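Local coordinates for protein KauB (Pseudomonas aeruginosa PAO1, PDB 6B4R) that oxidises a broad range of aldehydes, aminoaldehydes among them, to the corresponding carboxylic acids, with NAD(P)+ as the probable hydride acceptor, at the interface of chains C and A and the interface of chains C and B. Sequence-based numbering; all coordinates share one arbitrary frame. Chains: chain A/B, KauB; chain C, KauB.

Contact 1: the interface of chains C and A. Residues chain C 149, 494-496; chain A 455-457, 460.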
ATOM      1  N   GLU C 149       7.436   6.967  20.512  1.00 35.86           N
ATOM      2  CA  GLU C 149       6.329   6.024  20.430  1.00 32.06           C
ATOM      3  C   GLU C 149       6.406   5.217  19.137  1.00 26.34           C
ATOM      4  O   GLU C 149       6.798   5.738  18.092  1.00 30.08           O
ATOM      5  CB  GLU C 149       4.995   6.773  20.520  1.00 29.00           C
ATOM      6  CG  GLU C 149       3.797   5.901  20.861  1.00 32.80           C
ATOM      7  CD  GLU C 149       2.564   6.713  21.217  1.00 41.34           C
ATOM      8  OE1 GLU C 149       2.563   7.941  20.981  1.00 43.66           O
ATOM      9  OE2 GLU C 149       1.593   6.125  21.740  1.00 36.22           O
ATOM     10  N   TRP C 494       0.600  -0.237  20.192  1.00 24.89           N
ATOM     11  CA  TRP C 494       1.194   1.069  20.451  1.00 25.12           C
ATOM     12  C   TRP C 494       2.166   1.011  21.623  1.00 28.48           C
ATOM     13  O   TRP C 494       1.762   0.846  22.775  1.00 24.08           O
ATOM     14  CB  TRP C 494       0.109   2.122  20.693  1.00 21.06           C
ATOM     15  CG  TRP C 494      -0.017   3.112  19.574  1.00 25.57           C
ATOM     16  CD1 TRP C 494       0.163   4.465  19.649  1.00 26.00           C
ATOM     17  CD2 TRP C 494      -0.333   2.826  18.205  1.00 25.83           C
ATOM     18  NE1 TRP C 494      -0.030   5.039  18.415  1.00 27.51           N
ATOM     19  CE2 TRP C 494      -0.334   4.054  17.511  1.00 27.40           C
ATOM     20  CE3 TRP C 494      -0.618   1.652  17.499  1.00 25.34           C
ATOM     21  CZ2 TRP C 494      -0.607   4.141  16.147  1.00 24.23           C
ATOM     22  CZ3 TRP C 494      -0.888   1.740  16.144  1.00 27.98           C
ATOM     23  CH2 TRP C 494      -0.881   2.976  15.483  1.00 27.15           C
ATOM     24  N   ILE C 495       3.450   1.153  21.311  1.00 28.91           N
ATOM     25  CA  ILE C 495       4.513   1.002  22.295  1.00 26.51           C
ATOM     26  C   ILE C 495       5.093   2.352  22.693  1.00 28.25           C
ATOM     27  O   ILE C 495       5.627   3.078  21.854  1.00 28.31           O
ATOM     28  CB  ILE C 495       5.654   0.134  21.737  1.00 27.67           C
ATOM     29  CG1 ILE C 495       5.096  -1.156  21.136  1.00 21.06           C
ATOM     30  CG2 ILE C 495       6.686  -0.159  22.819  1.00 28.75           C
ATOM     31  CD1 ILE C 495       6.101  -1.923  20.313  1.00 27.83           C
ATOM     32  N   LYS C 496       4.990   2.681  23.975  1.00 28.86           N
ATOM     33  CA  LYS C 496       5.586   3.904  24.495  1.00 34.70           C
ATOM     34  C   LYS C 496       7.067   3.686  24.798  1.00 32.49           C
ATOM     35  O   LYS C 496       7.428   2.804  25.577  1.00 29.63           O
ATOM     36  CB  LYS C 496       4.841   4.378  25.744  1.00 34.52           C
ATOM     37  CG  LYS C 496       5.420   5.636  26.376  1.00 37.44           C
ATOM     38  CD  LYS C 496       4.476   6.222  27.418  1.00 48.38           C
ATOM     39  CE  LYS C 496       3.693   7.409  26.865  1.00 55.18           C
ATOM     40  NZ  LYS C 496       2.906   7.074  25.643  1.00 50.38           N
TER
ATOM     41  N   VAL A 455       1.746  -1.063  25.168  1.00 29.63           N
ATOM     42  CA  VAL A 455       2.949  -1.417  25.910  1.00 29.38           C
ATOM     43  C   VAL A 455       3.503  -0.215  26.672  1.00 29.55           C
ATOM     44  O   VAL A 455       3.748   0.840  26.085  1.00 30.63           O
ATOM     45  CB  VAL A 455       4.041  -1.981  24.980  1.00 29.68           C
ATOM     46  CG1 VAL A 455       5.246  -2.436  25.789  1.00 25.18           C
ATOM     47  CG2 VAL A 455       3.490  -3.129  24.153  1.00 27.08           C
ATOM     48  N   ASN A 456       3.695  -0.394  27.979  1.00 31.06           N
ATOM     49  CA  ASN A 456       4.196   0.657  28.870  1.00 27.22           C
ATOM     50  C   ASN A 456       3.370   1.943  28.833  1.00 26.78           C
ATOM     51  O   ASN A 456       3.907   3.046  28.943  1.00 29.29           O
ATOM     52  CB  ASN A 456       5.679   0.944  28.607  1.00 33.21           C
ATOM     53  CG  ASN A 456       6.565  -0.249  28.921  1.00 33.06           C
ATOM     54  OD1 ASN A 456       6.180  -1.138  29.681  1.00 25.85           O
ATOM     55  ND2 ASN A 456       7.759  -0.274  28.337  1.00 27.59           N
ATOM     56  N   GLN A 457       2.060   1.776  28.676  1.00 26.37           N
ATOM     57  CA  GLN A 457       1.097   2.869  28.713  1.00 22.63           C
ATOM     58  C   GLN A 457      -0.295   2.254  28.707  1.00 31.94           C
ATOM     59  O   GLN A 457      -0.439   1.038  28.563  1.00 28.51           O
ATOM     60  CB  GLN A 457       1.262   3.793  27.505  1.00 28.96           C
ATOM     61  CG  GLN A 457       1.009   3.117  26.164  1.00 32.36           C
ATOM     62  CD  GLN A 457       0.998   4.096  25.005  1.00 31.29           C
ATOM     63  OE1 GLN A 457       0.595   5.251  25.153  1.00 35.62           O
ATOM     64  NE2 GLN A 457       1.448   3.640  23.842  1.00 27.63           N
ATOM     65  N   GLY A 460      -3.741   3.932  24.600  1.00 30.63           N
ATOM     66  CA  GLY A 460      -2.901   4.601  23.622  1.00 31.71           C
ATOM     67  C   GLY A 460      -3.431   4.518  22.202  1.00 30.62           C
ATOM     68  O   GLY A 460      -4.380   3.787  21.924  1.00 34.77           O
TER
HETATM   69  O   HOH W   1       9.445   1.517  27.260  1.00 33.02           O
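The final part of strand 488-496 of chain C meets the end of strand 452-455 of chain A and the loop that follows it, continuing a beta-sheet across two subunits, as is usual in aldehyde dehydrogenase dimers. C:Ile495 forms a parallel bridge with A:Val455. Two backbone bonds define it: A:Val455 N gives to C:Trp494 O at 3.1 Å, and C:Lys496 N gives to A:Val455 O at 3.1 Å. The two branched side chains lie alongside each other and point the same way, with C:Ile495 CG2 3.9 Å from A:Val455 CB.

A:Gln457 reaches across to chain C. Its CG lies between the backbone N and the carbonyl carbon (chi1 62°), and the extended chain beyond carries the amide toward C:Trp494 and C:Glu149. The amide nitrogen A:Gln457 NE2 bonds C:Trp494 O at 3.0 Å, arriving 76° out of the carbonyl plane. A:Val455 N approaches that oxygen from the opposite face, which gives the oxygen two donors. A:Gln457 NE2 also donates to the carboxylate oxygen OE2 of C:Glu149 at 3.3 Å, on its anti side and tilted from the carboxylate plane. C:Lys496 crosses A:Gln457 nearly at a right angle, its end bent back so that the ammonium NZ lies 3.0 Å from OE1, above the amide plane. Acceptor and donor ends of the amide are therefore both engaged. Water 1 links C:Lys496 O to A:Asn456 ND2, the latter at 2.7 Å.

Contact 2: the interface of chains C and A. Residues chain C 451, 469-470, 477; chain A 156, 489-491.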
ATOM      1  N   GLY C 451     -19.665  -6.233  -8.146  1.00 23.35           N
ATOM      2  CA  GLY C 451     -18.306  -6.459  -7.687  1.00 16.65           C
ATOM      3  C   GLY C 451     -17.316  -6.650  -8.820  1.00 18.90           C
ATOM      4  O   GLY C 451     -16.139  -6.310  -8.691  1.00 20.18           O
ATOM      5  N   GLY C 469     -19.667  -9.917  -4.295  1.00 18.48           N
ATOM      6  CA  GLY C 469     -20.872  -9.213  -4.696  1.00 27.66           C
ATOM      7  C   GLY C 469     -21.205  -7.932  -3.954  1.00 23.97           C
ATOM      8  O   GLY C 469     -20.719  -7.688  -2.852  1.00 17.26           O
ATOM      9  N   PHE C 470     -22.026  -7.098  -4.589  1.00 24.23           N
ATOM     10  CA  PHE C 470     -22.673  -5.978  -3.919  1.00 23.64           C
ATOM     11  C   PHE C 470     -23.984  -6.502  -3.360  1.00 23.98           C
ATOM     12  O   PHE C 470     -24.497  -7.517  -3.833  1.00 22.36           O
ATOM     13  CB  PHE C 470     -22.982  -4.854  -4.910  1.00 19.93           C
ATOM     14  CG  PHE C 470     -21.814  -3.955  -5.215  1.00 22.89           C
ATOM     15  CD1 PHE C 470     -20.558  -4.480  -5.485  1.00 20.91           C
ATOM     16  CD2 PHE C 470     -21.984  -2.581  -5.262  1.00 21.95           C
ATOM     17  CE1 PHE C 470     -19.488  -3.647  -5.777  1.00 21.39           C
ATOM     18  CE2 PHE C 470     -20.922  -1.742  -5.553  1.00 26.50           C
ATOM     19  CZ  PHE C 470     -19.671  -2.276  -5.814  1.00 27.40           C
ATOM     20  N   ARG C 477     -14.379 -10.435  -0.465  1.00 28.84           N
ATOM     21  CA  ARG C 477     -13.866 -10.740  -1.795  1.00 28.77           C
ATOM     22  C   ARG C 477     -12.970 -11.978  -1.812  1.00 25.99           C
ATOM     23  O   ARG C 477     -12.119 -12.151  -0.941  1.00 30.84           O
ATOM     24  CB  ARG C 477     -13.100  -9.534  -2.353  1.00 27.32           C
ATOM     25  CG  ARG C 477     -13.943  -8.277  -2.562  1.00 22.92           C
ATOM     26  CD  ARG C 477     -15.005  -8.501  -3.627  1.00 26.94           C
ATOM     27  NE  ARG C 477     -15.797  -7.305  -3.912  1.00 22.14           N
ATOM     28  CZ  ARG C 477     -16.995  -7.057  -3.389  1.00 24.31           C
ATOM     29  NH1 ARG C 477     -17.546  -7.918  -2.545  1.00 25.32           N
ATOM     30  NH2 ARG C 477     -17.643  -5.945  -3.709  1.00 22.68           N
TER
ATOM     31  N   GLU A 156     -16.200   2.067  -3.981  1.00 31.95           N
ATOM     32  CA  GLU A 156     -17.383   2.908  -4.115  1.00 28.08           C
ATOM     33  C   GLU A 156     -18.175   2.892  -2.816  1.00 25.08           C
ATOM     34  O   GLU A 156     -18.216   1.871  -2.132  1.00 30.73           O
ATOM     35  CB  GLU A 156     -18.265   2.402  -5.259  1.00 25.36           C
ATOM     36  CG  GLU A 156     -17.554   2.321  -6.599  1.00 40.62           C
ATOM     37  CD  GLU A 156     -18.462   1.837  -7.711  1.00 44.48           C
ATOM     38  OE1 GLU A 156     -19.542   1.291  -7.402  1.00 37.84           O
ATOM     39  OE2 GLU A 156     -18.097   2.011  -8.895  1.00 39.33           O
ATOM     40  N   GLU A 489     -17.494  -0.540  -1.099  1.00 23.22           N
ATOM     41  CA  GLU A 489     -17.487  -1.834  -1.762  1.00 20.93           C
ATOM     42  C   GLU A 489     -16.358  -1.869  -2.784  1.00 27.76           C
ATOM     43  O   GLU A 489     -16.070  -0.865  -3.438  1.00 22.84           O
ATOM     44  CB  GLU A 489     -18.820  -2.085  -2.471  1.00 24.31           C
ATOM     45  CG  GLU A 489     -19.985  -2.415  -1.554  1.00 27.86           C
ATOM     46  CD  GLU A 489     -19.930  -3.831  -1.014  1.00 29.45           C
ATOM     47  OE1 GLU A 489     -19.042  -4.603  -1.436  1.00 35.68           O
ATOM     48  OE2 GLU A 489     -20.779  -4.175  -0.167  1.00 37.51           O
ATOM     49  N   LEU A 490     -15.723  -3.027  -2.921  1.00 22.85           N
ATOM     50  CA  LEU A 490     -14.685  -3.204  -3.926  1.00 23.39           C
ATOM     51  C   LEU A 490     -15.285  -3.542  -5.287  1.00 22.25           C
ATOM     52  O   LEU A 490     -16.207  -4.353  -5.392  1.00 20.90           O
ATOM     53  CB  LEU A 490     -13.710  -4.301  -3.503  1.00 24.52           C
ATOM     54  CG  LEU A 490     -12.634  -3.916  -2.488  1.00 28.59           C
ATOM     55  CD1 LEU A 490     -11.873  -5.150  -2.036  1.00 29.95           C
ATOM     56  CD2 LEU A 490     -11.682  -2.897  -3.091  1.00 23.63           C
ATOM     57  N   LYS A 491     -14.758  -2.910  -6.329  1.00 21.50           N
ATOM     58  CA  LYS A 491     -15.158  -3.229  -7.691  1.00 18.31           C
ATOM     59  C   LYS A 491     -13.938  -3.552  -8.539  1.00 20.19           C
ATOM     60  O   LYS A 491     -12.977  -2.784  -8.573  1.00 18.88           O
ATOM     61  CB  LYS A 491     -15.933  -2.069  -8.314  1.00 20.75           C
ATOM     62  CG  LYS A 491     -16.199  -2.247  -9.799  1.00 20.62           C
ATOM     63  CD  LYS A 491     -16.957  -1.068 -10.378  1.00 22.51           C
ATOM     64  CE  LYS A 491     -18.387  -1.037  -9.876  1.00 20.77           C
ATOM     65  NZ  LYS A 491     -19.134   0.127 -10.427  1.00 26.57           N
TER
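C:Phe470 and C:Arg477, from the glycine-rich GGFKQSGNGR segment of this aldehyde dehydrogenase, receive the start of strand 488-496 of chain A. This is the likely dimer interface, in which a segment near one subunit's active site holds the partner's strand.

Polar contacts centre on the guanidinium of C:Arg477. Its NH2 donates to the backbone A:Leu490 O at 2.7 Å. This bond is nearly straight, lies in the guanidinium plane and uses a lone pair in the carbonyl plane; the NE contact to the same oxygen is weak. C:Arg477 NH2 also makes a salt bridge to the carboxylate oxygen OE1 of A:Glu489 at 3.0 Å, although its hydrogen-bond geometry is weak. The two side chains cross at about a right angle, yet the guanidinium and carboxylate planes are only 14° apart. On its own subunit, C:Arg477 NH1 bonds C:Gly469 O at 3.2 Å, from above the carbonyl plane, a second-shell tie that should restrict rotation of the guanidinium.

Apolar packing uses the ring of C:Phe470. A:Glu489 CB sits over one face of the C:Phe470 ring as a CH-pi contact, 3.7 Å from its centroid and displaced toward the rim. The chi2 bend of A:Glu489 (-76°) turns its carboxylate back toward the arginine. C:Arg477 CG also packs 3.8 Å from A:Leu490 CD1.

Within chain A, A:Lys491 NZ forms a salt bridge with A:Glu156 OE2, met on the syn side. A:Glu156 OE1 lies 3.8 Å from C:Phe470 CE2.

Contact 3: the interface of chains C and B. Residues chain C 443, 446; chain B 147, 149, 497.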
ATOM      1  N   LEU C 443     -17.911   5.403 -17.609  1.00 21.16           N
ATOM      2  CA  LEU C 443     -19.036   5.943 -16.859  1.00 22.74           C
ATOM      3  C   LEU C 443     -20.091   4.881 -16.546  1.00 23.10           C
ATOM      4  O   LEU C 443     -20.650   4.860 -15.451  1.00 21.96           O
ATOM      5  CB  LEU C 443     -19.655   7.127 -17.602  1.00 21.00           C
ATOM      6  CG  LEU C 443     -18.774   8.380 -17.616  1.00 28.59           C
ATOM      7  CD1 LEU C 443     -19.357   9.457 -18.514  1.00 23.08           C
ATOM      8  CD2 LEU C 443     -18.584   8.903 -16.199  1.00 20.73           C
ATOM      9  N   LYS C 446     -18.653   2.507 -13.904  1.00 20.22           N
ATOM     10  CA  LYS C 446     -18.718   3.134 -12.591  1.00 28.07           C
ATOM     11  C   LYS C 446     -20.144   3.188 -12.047  1.00 20.93           C
ATOM     12  O   LYS C 446     -20.347   3.234 -10.835  1.00 22.69           O
ATOM     13  CB  LYS C 446     -18.108   4.536 -12.622  1.00 21.47           C
ATOM     14  CG  LYS C 446     -16.594   4.544 -12.587  1.00 33.07           C
ATOM     15  CD  LYS C 446     -16.070   5.775 -11.871  1.00 39.46           C
ATOM     16  CE  LYS C 446     -16.530   7.053 -12.549  1.00 37.42           C
ATOM     17  NZ  LYS C 446     -15.945   8.260 -11.895  1.00 38.76           N
TER
ATOM     18  N   HIS B 147     -15.690  12.788 -10.303  1.00 27.82           N
ATOM     19  CA  HIS B 147     -16.430  11.675 -10.901  1.00 21.00           C
ATOM     20  C   HIS B 147     -16.200  11.507 -12.402  1.00 30.85           C
ATOM     21  O   HIS B 147     -16.123  10.383 -12.902  1.00 25.20           O
ATOM     22  CB  HIS B 147     -17.929  11.829 -10.624  1.00 26.31           C
ATOM     23  CG  HIS B 147     -18.748  10.650 -11.054  1.00 35.46           C
ATOM     24  ND1 HIS B 147     -18.752   9.457 -10.364  1.00 38.04           N
ATOM     25  CD2 HIS B 147     -19.585  10.482 -12.104  1.00 33.18           C
ATOM     26  CE1 HIS B 147     -19.559   8.605 -10.970  1.00 34.31           C
ATOM     27  NE2 HIS B 147     -20.077   9.201 -12.028  1.00 39.11           N
ATOM     28  N   GLU B 149     -13.660  11.884 -14.158  1.00 20.95           N
ATOM     29  CA  GLU B 149     -12.232  11.806 -14.434  1.00 26.73           C
ATOM     30  C   GLU B 149     -11.611  10.530 -13.861  1.00 23.63           C
ATOM     31  O   GLU B 149     -12.018  10.049 -12.805  1.00 26.14           O
ATOM     32  CB  GLU B 149     -11.523  13.046 -13.880  1.00 19.64           C
ATOM     33  CG  GLU B 149     -10.165  13.320 -14.505  1.00 40.06           C
ATOM     34  CD  GLU B 149      -9.595  14.665 -14.099  1.00 42.48           C
ATOM     35  OE1 GLU B 149     -10.061  15.232 -13.089  1.00 43.13           O
ATOM     36  OE2 GLU B 149      -8.683  15.157 -14.795  1.00 45.50           O
ATOM     37  N   LEU B 497     -13.395  12.076 -18.620  1.00 28.54           N
ATOM     38  CA  LEU B 497     -14.560  11.345 -19.104  1.00 35.39           C
ATOM     39  C   LEU B 497     -15.709  12.297 -19.422  1.00 26.23           C
ATOM     40  O   LEU B 497     -16.473  12.066 -20.357  1.00 32.18           O
ATOM     41  CB  LEU B 497     -15.001  10.304 -18.072  1.00 26.43           C
ATOM     42  CG  LEU B 497     -13.894   9.366 -17.588  1.00 26.61           C
ATOM     43  CD1 LEU B 497     -14.373   8.525 -16.416  1.00 20.95           C
ATOM     44  CD2 LEU B 497     -13.408   8.481 -18.726  1.00 23.10           C
TER
HETATM   45  O   HOH W   2     -21.008   7.165 -13.721  1.00 27.64           O
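This small, mixed polar and apolar patch joins chain C to chain B and probably helps to hold two aldehyde dehydrogenase dimers together as a tetramer, the form of the deposited assembly. C:Leu443 and C:Lys446, one turn apart on helix 438-447, face the loop residue B:His147 and the C-terminal B:Leu497.

The ammonium of C:Lys446 comes over one face of the B:His147 imidazole. C:Lys446 NZ is 3.7 Å from the ring centroid of B:His147 and lies toward the rim, nearer to ND1 than to CE1, in cation-pi geometry. Bends at chi2 and chi3 (-148° and -59°) bring the lysine end over the ring, and C:Lys446 CE packs 3.8 Å from B:His147 CE1. The lysine nitrogen is also near the carbonyl oxygen of B:His147, but the modelled separation is too short to be reliable.

At the rim of the imidazole, B:His147 NE2 is 2.8 Å from water 2. The same water lies 2.9 Å from the backbone C:Leu443 O, bridging helix and ring. Apolar contact is looser, with C:Leu443 CD2 4.2 Å from B:Leu497 CD1. The site thus probably positions the loop before strand 149-157 and the chain end of one subunit against a helix of another, steadying the tetramer.

Contacts 1 and 2 are about 36 Å apart between C-alpha centres and serve the same C–A pairing in opposite senses: strand 488-496 comes from chain C in contact 1 and from chain A in contact 2. Strand 452-455 takes part in contact 1, and contact 2 includes the glycine just before it. Contact 3 lies about 17 Å from contact 2 and 44 Å from contact 1. Glu149 recurs in contacts 1 and 3, on different chains. Contact 2, about 9 Å from C:Glu267, could couple dimer formation to active-site shape, whereas contact 3 probably joins dimers.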